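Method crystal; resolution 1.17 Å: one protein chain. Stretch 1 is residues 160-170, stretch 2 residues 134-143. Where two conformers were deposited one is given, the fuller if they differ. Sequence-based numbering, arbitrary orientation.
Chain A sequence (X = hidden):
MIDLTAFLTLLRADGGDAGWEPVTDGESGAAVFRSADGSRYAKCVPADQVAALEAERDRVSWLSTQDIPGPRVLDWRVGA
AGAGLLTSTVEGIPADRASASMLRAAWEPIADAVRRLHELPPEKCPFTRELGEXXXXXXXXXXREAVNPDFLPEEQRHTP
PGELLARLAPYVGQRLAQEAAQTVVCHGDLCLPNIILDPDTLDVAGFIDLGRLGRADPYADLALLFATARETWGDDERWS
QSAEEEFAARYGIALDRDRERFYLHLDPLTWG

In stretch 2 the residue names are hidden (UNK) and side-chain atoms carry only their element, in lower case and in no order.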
# COMPACT_ATOMS: atom_id res chain seq x y z
N PRO A 160 -10.51 16.57 15.40
CA PRO A 160 -11.42 15.38 15.42
C PRO A 160 -11.55 14.78 14.03
O PRO A 160 -11.82 15.47 13.06
CB PRO A 160 -12.76 15.98 15.89
CG PRO A 160 -12.35 17.20 16.68
CD PRO A 160 -11.12 17.75 16.02
N PRO A 161 -11.37 13.45 13.94
CA PRO A 161 -11.43 12.88 12.60
C PRO A 161 -12.78 13.03 11.91
O PRO A 161 -12.78 13.08 10.67
CB PRO A 161 -11.01 11.44 12.82
CG PRO A 161 -10.11 11.51 13.98
CD PRO A 161 -10.74 12.51 14.88
N GLY A 162 -13.91 13.14 12.62
CA GLY A 162 -15.19 13.41 11.95
C GLY A 162 -15.14 14.74 11.24
O GLY A 162 -15.71 14.88 10.16
N GLU A 163 -14.43 15.73 11.80
CA GLU A 163 -14.27 17.01 11.13
C GLU A 163 -13.39 16.91 9.89
O GLU A 163 -13.68 17.50 8.85
CB GLU A 163 -13.65 18.05 12.09
CG GLU A 163 -14.62 18.49 13.14
CD GLU A 163 -14.01 19.38 14.23
OE1 GLU A 163 -12.91 19.94 14.04
OE2 GLU A 163 -14.63 19.46 15.29
N LEU A 164 -12.35 16.11 9.97
CA LEU A 164 -11.49 15.88 8.82
C LEU A 164 -12.27 15.22 7.69
O LEU A 164 -12.14 15.63 6.52
CB LEU A 164 -10.25 15.05 9.23
CG LEU A 164 -9.32 15.69 10.26
CD1 LEU A 164 -8.26 14.69 10.69
CD2 LEU A 164 -8.71 16.96 9.69
N LEU A 165 -13.05 14.22 8.02
CA LEU A 165 -13.85 13.55 7.01
C LEU A 165 -14.85 14.50 6.35
O LEU A 165 -15.04 14.51 5.12
CB LEU A 165 -14.55 12.32 7.62
CG LEU A 165 -15.29 11.47 6.57
CD1 LEU A 165 -14.33 10.87 5.57
CD2 LEU A 165 -15.99 10.35 7.29
N ALA A 166 -15.44 15.33 7.19
CA ALA A 166 -16.42 16.32 6.68
C ALA A 166 -15.79 17.36 5.73
O ALA A 166 -16.51 17.91 4.91
CB ALA A 166 -17.11 17.01 7.86
N ARG A 167 -14.49 17.61 5.80
CA ARG A 167 -13.82 18.49 4.84
C ARG A 167 -13.79 17.89 3.42
O ARG A 167 -13.78 18.57 2.42
CB ARG A 167 -12.38 18.80 5.21
CG ARG A 167 -12.18 19.60 6.47
CD ARG A 167 -10.67 19.91 6.81
NE ARG A 167 -10.73 20.45 8.18
CZ ARG A 167 -9.63 20.66 8.89
NH1 ARG A 167 -8.45 20.38 8.34
NH2 ARG A 167 -9.70 21.12 10.13
N LEU A 168 -13.75 16.56 3.38
CA LEU A 168 -13.61 15.81 2.12
C LEU A 168 -14.99 15.47 1.52
O LEU A 168 -15.10 15.36 0.29
CB LEU A 168 -12.85 14.55 2.41
CG LEU A 168 -11.42 14.76 2.99
CD1 LEU A 168 -10.79 13.42 3.30
CD2 LEU A 168 -10.55 15.59 2.06
N ALA A 169 -15.98 15.19 2.39
CA ALA A 169 -17.28 14.72 1.97
C ALA A 169 -17.94 15.51 0.82
O ALA A 169 -18.57 14.88 -0.04
CB ALA A 169 -18.23 14.57 3.14
N PRO A 170 -17.86 16.84 0.79
CA PRO A 170 -18.52 17.57 -0.27
C PRO A 170 -17.94 17.35 -1.65
O PRO A 170 -18.57 17.74 -2.63
CB PRO A 170 -18.37 19.08 0.17
CG PRO A 170 -18.10 19.01 1.64
CD PRO A 170 -17.29 17.76 1.83
N UNK A 134 -13.79 3.43 -0.69
CA UNK A 134 -12.83 3.97 0.27
C UNK A 134 -13.47 5.00 1.17
O UNK A 134 -13.15 5.08 2.36
s UNK A 134 -10.68 1.74 -0.54
c UNK A 134 -9.54 2.33 0.71
c UNK A 134 -11.62 4.46 -0.46
c UNK A 134 -10.85 3.36 -1.22
N UNK A 135 -14.36 5.84 0.60
CA UNK A 135 -15.02 6.83 1.40
C UNK A 135 -15.92 6.14 2.42
O UNK A 135 -15.99 6.53 3.59
c UNK A 135 -16.99 10.73 2.75
c UNK A 135 -15.90 11.55 2.65
c UNK A 135 -15.86 9.17 1.27
c UNK A 135 -15.75 7.86 0.56
c UNK A 135 -14.85 10.10 1.22
c UNK A 135 -14.89 11.32 1.79
c UNK A 135 -16.92 9.49 2.09
N UNK A 136 -16.60 5.07 1.99
CA UNK A 136 -17.39 4.29 2.94
C UNK A 136 -16.54 3.65 4.04
O UNK A 136 -16.95 3.66 5.22
c UNK A 136 -18.21 3.27 2.16
o UNK A 136 -19.07 3.96 1.25
N UNK A 137 -15.33 3.17 3.72
CA UNK A 137 -14.46 2.69 4.73
C UNK A 137 -14.07 3.78 5.73
O UNK A 137 -14.07 3.55 6.95
c UNK A 137 -11.06 -0.42 4.21
c UNK A 137 -13.21 2.19 4.04
s UNK A 137 -11.72 0.27 2.72
c UNK A 137 -13.28 0.85 3.37
N UNK A 138 -13.75 4.97 5.27
CA UNK A 138 -13.43 6.08 6.18
C UNK A 138 -14.61 6.42 7.07
O UNK A 138 -14.40 6.69 8.24
c UNK A 138 -13.02 7.28 5.36
N UNK A 139 -15.82 6.46 6.51
CA UNK A 139 -16.97 6.73 7.39
C UNK A 139 -17.05 5.73 8.55
O UNK A 139 -17.33 6.08 9.69
c UNK A 139 -19.91 7.98 5.09
n UNK A 139 -20.22 7.03 4.00
c UNK A 139 -18.30 6.71 6.60
c UNK A 139 -20.38 7.41 2.70
n UNK A 139 -20.63 6.53 1.76
c UNK A 139 -18.46 7.84 5.62
n UNK A 139 -20.32 8.71 2.36
N UNK A 140 -16.76 4.48 8.26
CA UNK A 140 -16.79 3.44 9.27
C UNK A 140 -15.68 3.56 10.34
O UNK A 140 -15.90 3.42 11.53
c UNK A 140 -16.57 0.88 9.53
o UNK A 140 -15.58 0.09 9.42
c UNK A 140 -16.70 2.05 8.56
o UNK A 140 -17.43 0.73 10.39
N UNK A 141 -14.45 3.82 9.88
CA UNK A 141 -13.35 4.02 10.82
C UNK A 141 -13.66 5.22 11.75
O UNK A 141 -13.43 5.15 12.95
c UNK A 141 -12.02 4.23 10.08
c UNK A 141 -11.69 3.04 9.18
c UNK A 141 -10.86 4.49 11.01
N UNK A 142 -14.15 6.30 11.15
CA UNK A 142 -14.47 7.53 11.90
C UNK A 142 -15.63 7.26 12.85
O UNK A 142 -15.58 7.70 14.04
c UNK A 142 -15.40 9.88 11.60
c UNK A 142 -14.74 8.68 10.93
c UNK A 142 -13.45 9.09 10.22
N UNK A 143 -16.64 6.52 12.39
CA UNK A 143 -17.77 6.16 13.25
C UNK A 143 -17.34 5.33 14.46
O UNK A 143 -17.87 5.51 15.55
c UNK A 143 -18.87 5.46 12.46

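Position 134 opens the helical stretch with an unbranched side chain of two carbons, a sulfur and a terminal carbon, out of reach of stretch 1. A thioether of this kind is methionine, M134. At position 135 one carbon leads into a ring of six carbons, with no oxygen attached. The CA-to-CB bond points sideways, but the ring comes nearer to the other helix and touches L165, L168 and A169. This is phenylalanine, F135, with chi1 at -153° (t). F135 CZ lies 3.4 Å from L165 CD1 and 3.5 Å from A169 CA, both oblique to the ring, while L168 CB meets the ring edge 3.9 Å from F135 CE1.

Position 136 carries one carbon and one oxygen and makes no contact with stretch 1; it is serine, S136. Position 137 repeats the chain of two carbons, sulfur and carbon seen at 134 and is likewise remote from stretch 1, again a methionine, M137. At position 138 the side chain is a single carbon, on a CA-to-CB bond that points toward stretch 1, and the CB of 138 packs 3.8 Å from L165 CD1. This is alanine, A138.

The side chain at 139 runs through three carbons and a nitrogen to a carbon bearing two more nitrogens, and its aliphatic part flanks L165. The guanidinium group identifies arginine, R139. R139 CG lies 3.9 Å from L165 CD2, whereas R139 NH2 folds back along its own helix in a weak hydrogen bond to S136 OG (3.0 Å). At 140 two carbons, the second carrying two oxygens, form a short carboxylate whose CA-to-CB bond points away from stretch 1: aspartate, D140.

Position 141 has one carbon branching into two, out of reach of stretch 1; this is valine, V141, a buried residue. Position 142 has the same pattern, but its CA-to-CB bond points toward stretch 1 and its branches lie against P161, G162 and L165. It too is valine, V142, with V142 CG1 3.6 Å from G162 CA, and V142 CG2 4.1 Å from L165 CD2 and 4.3 Å from P161 CB. Position 143 has one carbon, its CA-to-CB bond pointing away, and is alanine, A143.

The two helices run nearly antiparallel, at 160°, with axes 9.7 Å apart at closest approach. No hydrogen bond crosses between them; the contact is apolar packing. L165 is its central knob, seated among F135, A138, R139 and V142. At one end V142 lies against G162, where V142 CA and G162 CA are only 5.9 Å apart; at the other, the F135 ring fills the wider space beside L168 and A169.

Stretch 2 (134-143) MFSMARDVVA
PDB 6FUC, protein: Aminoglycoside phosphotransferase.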